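Long-range contact in P43 (Trichuris muris, PDB 6QIX), which tethers to matrix and inhibits interleukin-13 function as the major protein secreted by the whipworm parasite: residues A[332-346]-A[349-362]. Residues are numbered along the deposited sequence; the frame is centred on the assembly and turned at random.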
# COMPACT_ATOMS: atom_id res chain seq x y z
N ASN A 332 -1.86 -13.29 8.54
CA ASN A 332 -0.80 -14.04 9.18
C ASN A 332 -1.47 -14.96 10.18
O ASN A 332 -2.37 -14.53 10.91
CB ASN A 332 0.18 -13.13 9.90
CG ASN A 332 0.44 -11.84 9.14
OD1 ASN A 332 1.38 -11.76 8.34
ND2 ASN A 332 -0.41 -10.81 9.39
N CYS A 333 -1.04 -16.22 10.22
CA CYS A 333 -1.64 -17.20 11.11
C CYS A 333 -0.59 -17.89 11.97
O CYS A 333 0.57 -18.06 11.57
CB CYS A 333 -2.40 -18.30 10.34
SG CYS A 333 -3.62 -17.76 9.14
N LYS A 334 -0.99 -18.24 13.18
CA LYS A 334 -0.27 -19.17 14.04
C LYS A 334 -1.05 -20.46 14.13
O LYS A 334 -2.27 -20.45 14.30
CB LYS A 334 -0.06 -18.59 15.44
CG LYS A 334 0.96 -17.51 15.51
CD LYS A 334 1.37 -17.25 16.96
CE LYS A 334 2.67 -16.45 16.96
NZ LYS A 334 3.80 -17.25 16.39
N GLU A 335 -0.34 -21.58 14.07
CA GLU A 335 -0.97 -22.88 14.27
C GLU A 335 -1.08 -23.14 15.77
O GLU A 335 -0.06 -23.08 16.46
CB GLU A 335 -0.14 -23.97 13.59
CG GLU A 335 -0.84 -25.31 13.52
CD GLU A 335 -0.08 -26.34 12.71
OE1 GLU A 335 0.56 -25.99 11.71
OE2 GLU A 335 -0.18 -27.51 13.08
N VAL A 336 -2.30 -23.35 16.27
CA VAL A 336 -2.51 -23.57 17.70
C VAL A 336 -3.35 -24.83 17.82
O VAL A 336 -4.51 -24.85 17.39
CB VAL A 336 -3.18 -22.38 18.41
CG1 VAL A 336 -3.33 -22.73 19.89
CG2 VAL A 336 -2.33 -21.12 18.22
N GLY A 337 -2.77 -25.88 18.38
CA GLY A 337 -3.46 -27.15 18.38
C GLY A 337 -3.79 -27.59 16.97
O GLY A 337 -2.94 -27.62 16.08
N ASP A 338 -5.04 -27.96 16.75
CA ASP A 338 -5.50 -28.41 15.45
C ASP A 338 -6.06 -27.27 14.59
O ASP A 338 -6.66 -27.53 13.54
CB ASP A 338 -6.58 -29.48 15.63
CG ASP A 338 -7.68 -29.03 16.59
OD1 ASP A 338 -8.83 -29.48 16.41
OD2 ASP A 338 -7.38 -28.23 17.52
N LYS A 339 -5.87 -26.02 15.00
CA LYS A 339 -6.50 -24.91 14.30
C LYS A 339 -5.50 -23.86 13.86
O LYS A 339 -4.40 -23.78 14.37
CB LYS A 339 -7.56 -24.21 15.17
CG LYS A 339 -8.68 -25.14 15.68
CD LYS A 339 -9.56 -25.58 14.52
CE LYS A 339 -10.73 -26.43 14.99
NZ LYS A 339 -11.49 -26.93 13.81
N CYS A 340 -5.94 -22.98 12.96
CA CYS A 340 -5.16 -21.84 12.52
C CYS A 340 -5.78 -20.60 13.12
O CYS A 340 -6.97 -20.40 12.96
CB CYS A 340 -5.19 -21.70 10.99
SG CYS A 340 -4.50 -23.16 10.14
N LYS A 341 -4.98 -19.76 13.78
CA LYS A 341 -5.45 -18.53 14.42
C LYS A 341 -4.88 -17.35 13.65
O LYS A 341 -3.66 -17.16 13.60
CB LYS A 341 -4.99 -18.49 15.88
CG LYS A 341 -5.51 -19.69 16.70
CD LYS A 341 -7.02 -19.54 17.00
CE LYS A 341 -7.45 -20.71 17.88
NZ LYS A 341 -8.85 -20.62 18.28
N CYS A 342 -5.76 -16.55 13.02
CA CYS A 342 -5.31 -15.65 11.97
C CYS A 342 -5.79 -14.22 12.21
O CYS A 342 -6.91 -14.00 12.66
CB CYS A 342 -5.82 -16.10 10.59
SG CYS A 342 -5.39 -17.82 10.18
N CYS A 343 -4.93 -13.28 11.83
CA CYS A 343 -5.23 -11.86 11.84
C CYS A 343 -4.75 -11.21 10.54
O CYS A 343 -3.80 -11.66 9.90
CB CYS A 343 -4.51 -11.13 13.01
SG CYS A 343 -4.71 -11.87 14.64
N CYS A 344 -5.37 -10.09 10.16
CA CYS A 344 -4.94 -9.43 8.91
C CYS A 344 -4.16 -8.14 9.15
O CYS A 344 -4.41 -7.38 10.08
CB CYS A 344 -6.14 -9.12 7.99
SG CYS A 344 -6.90 -10.61 7.31
N HIS A 345 -3.20 -7.91 8.28
CA HIS A 345 -2.38 -6.72 8.29
C HIS A 345 -3.28 -5.49 8.43
O HIS A 345 -4.26 -5.36 7.68
CB HIS A 345 -1.59 -6.67 6.97
CG HIS A 345 -0.62 -5.54 6.90
ND1 HIS A 345 0.60 -5.59 7.54
CD2 HIS A 345 -0.70 -4.32 6.32
CE1 HIS A 345 1.25 -4.47 7.32
NE2 HIS A 345 0.48 -3.67 6.58
N PRO A 346 -2.93 -4.52 9.30
CA PRO A 346 -1.65 -4.37 10.02
C PRO A 346 -1.58 -5.07 11.39
O PRO A 346 -0.72 -4.76 12.22
CB PRO A 346 -1.53 -2.87 10.21
CG PRO A 346 -2.96 -2.43 10.37
CD PRO A 346 -3.75 -3.31 9.38
N PRO A 349 -1.24 -12.25 14.89
CA PRO A 349 -1.58 -12.95 16.14
C PRO A 349 -0.56 -12.62 17.22
O PRO A 349 0.64 -12.48 16.94
CB PRO A 349 -1.55 -14.44 15.76
CG PRO A 349 -1.71 -14.47 14.26
CD PRO A 349 -1.04 -13.19 13.75
N ASN A 350 -1.04 -12.52 18.47
CA ASN A 350 -0.16 -12.47 19.63
C ASN A 350 0.51 -13.85 19.82
O ASN A 350 0.29 -14.79 19.07
CB ASN A 350 -0.95 -11.99 20.86
CG ASN A 350 -1.94 -13.00 21.36
OD1 ASN A 350 -2.11 -14.08 20.78
ND2 ASN A 350 -2.65 -12.64 22.45
N LYS A 351 1.33 -13.95 20.87
CA LYS A 351 2.27 -15.05 21.02
C LYS A 351 1.56 -16.38 21.21
O LYS A 351 2.01 -17.40 20.68
CB LYS A 351 3.21 -14.73 22.19
CG LYS A 351 4.31 -13.66 21.84
CD LYS A 351 3.78 -12.43 21.05
CE LYS A 351 2.72 -11.60 21.82
NZ LYS A 351 2.65 -10.18 21.33
N ASP A 352 0.46 -16.39 21.97
CA ASP A 352 -0.27 -17.62 22.17
C ASP A 352 -1.45 -17.80 21.23
O ASP A 352 -2.17 -18.79 21.35
CB ASP A 352 -0.68 -17.78 23.64
CG ASP A 352 -1.66 -16.77 24.13
OD1 ASP A 352 -2.07 -15.90 23.35
OD2 ASP A 352 -2.04 -16.88 25.36
N GLY A 353 -1.59 -16.93 20.22
CA GLY A 353 -2.65 -17.14 19.26
C GLY A 353 -4.04 -16.93 19.80
O GLY A 353 -4.99 -17.53 19.30
N THR A 354 -4.19 -16.06 20.79
CA THR A 354 -5.49 -15.83 21.42
C THR A 354 -6.10 -14.48 21.05
O THR A 354 -7.31 -14.28 21.27
CB THR A 354 -5.39 -15.89 22.94
OG1 THR A 354 -4.43 -14.93 23.40
CG2 THR A 354 -5.01 -17.31 23.40
N ALA A 355 -5.31 -13.58 20.48
CA ALA A 355 -5.80 -12.23 20.17
C ALA A 355 -4.93 -11.62 19.08
O ALA A 355 -3.85 -12.11 18.75
CB ALA A 355 -5.80 -11.31 21.40
N CYS A 356 -5.43 -10.52 18.53
CA CYS A 356 -4.76 -9.79 17.46
C CYS A 356 -4.13 -8.52 18.01
O CYS A 356 -4.77 -7.76 18.78
CB CYS A 356 -5.74 -9.43 16.35
SG CYS A 356 -6.42 -10.86 15.45
N VAL A 357 -2.88 -8.26 17.60
CA VAL A 357 -2.12 -7.12 18.07
C VAL A 357 -1.51 -6.41 16.87
O VAL A 357 -1.29 -7.02 15.81
CB VAL A 357 -1.00 -7.53 19.05
CG1 VAL A 357 -1.57 -8.15 20.26
CG2 VAL A 357 -0.00 -8.49 18.40
N VAL A 358 -1.25 -5.10 17.02
CA VAL A 358 -0.71 -4.32 15.90
C VAL A 358 0.74 -4.69 15.71
O VAL A 358 1.49 -4.87 16.69
CB VAL A 358 -0.85 -2.81 16.16
CG1 VAL A 358 -0.25 -2.01 15.01
CG2 VAL A 358 -2.32 -2.46 16.32
N LYS A 359 1.15 -4.88 14.45
CA LYS A 359 2.55 -5.12 14.16
C LYS A 359 3.43 -3.97 14.66
O LYS A 359 3.04 -2.79 14.61
CB LYS A 359 2.72 -5.31 12.66
CG LYS A 359 2.18 -6.63 12.12
CD LYS A 359 2.49 -6.74 10.60
CE LYS A 359 1.70 -7.90 9.96
NZ LYS A 359 1.86 -7.91 8.43
N GLU A 360 4.63 -4.31 15.15
CA GLU A 360 5.41 -3.31 15.88
C GLU A 360 5.74 -2.10 15.02
O GLU A 360 5.68 -0.96 15.50
CB GLU A 360 6.70 -3.92 16.43
CG GLU A 360 7.43 -2.97 17.34
CD GLU A 360 6.75 -2.78 18.70
OE1 GLU A 360 5.85 -3.58 19.08
OE2 GLU A 360 7.16 -1.83 19.42
N TYR A 361 6.08 -2.32 13.75
CA TYR A 361 6.49 -1.18 12.94
C TYR A 361 5.31 -0.31 12.54
O TYR A 361 5.53 0.79 12.03
CB TYR A 361 7.27 -1.62 11.68
CG TYR A 361 6.51 -2.47 10.69
CD1 TYR A 361 5.69 -1.90 9.72
CD2 TYR A 361 6.62 -3.85 10.72
CE1 TYR A 361 4.99 -2.68 8.85
CE2 TYR A 361 5.94 -4.63 9.83
CZ TYR A 361 5.13 -4.05 8.91
OH TYR A 361 4.45 -4.85 8.02
N CYS A 362 4.08 -0.76 12.78
CA CYS A 362 2.89 0.04 12.48
C CYS A 362 2.39 0.85 13.65
O CYS A 362 1.51 1.69 13.46
CB CYS A 362 1.71 -0.83 12.02
SG CYS A 362 1.84 -1.38 10.33
O HOH W 1 4.17 -18.41 18.89
O HOH W 2 -7.83 -18.75 20.52
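K341 and G353 bring their CA atoms to 5.8 Å where the turn of residues 349-362 folds over one face of the β-hairpin 332-344. That hairpin reverses through a type II' turn at V336-K339, whereas N350-G353 makes a type I turn. Farther along, the N-H of K359 points almost straight (176°) at P346 O, with K359 N 2.9 Å from that oxygen.

Between these two ends the segments are joined covalently: C343 SG and C356 SG lie 2.1 Å apart, and a C-S-S-C torsion of -91° gives a relaxed, left-handed disulfide. Beside it the P349 ring lies over the paired strands, its CG 3.4 Å from K341 O and similarly near N332 O.

The arrangement is a worked example of how a cystine-rich module holds short strands together. Three consecutive cysteines leave strand 339-344 for separate partners: C342 closes the hairpin onto C333, C343 secures the second hairpin (347-349 with 356-358), and C344 reaches C244.

Two lysines frame the turn. K334 runs alongside it, CD 3.4 Å from N350 O, and a water links its NZ to K351 O. K341, bent at chi2, lays its CB, CG and CD along G353 O, and its amine goes on to T282. V336 CG2 rests 4.1 Å from G353 CA. N350 OD1 accepts T354 N, helping to fix the turn's shape.

At the other end K359, extended beyond CG, crosses the H345 side chain at about a right angle and donates from NZ to ND1 (2.8 Å), near the ring plane. Because H345 CG is anti to the backbone N (chi1 -175°), the imidazole reaches out to both K359 and Y361, whose OH sits at the same ring's edge, 3.3 Å from CE1. H345 NE2 hydrogen-bonds to K127 O, so both ring nitrogens are engaged.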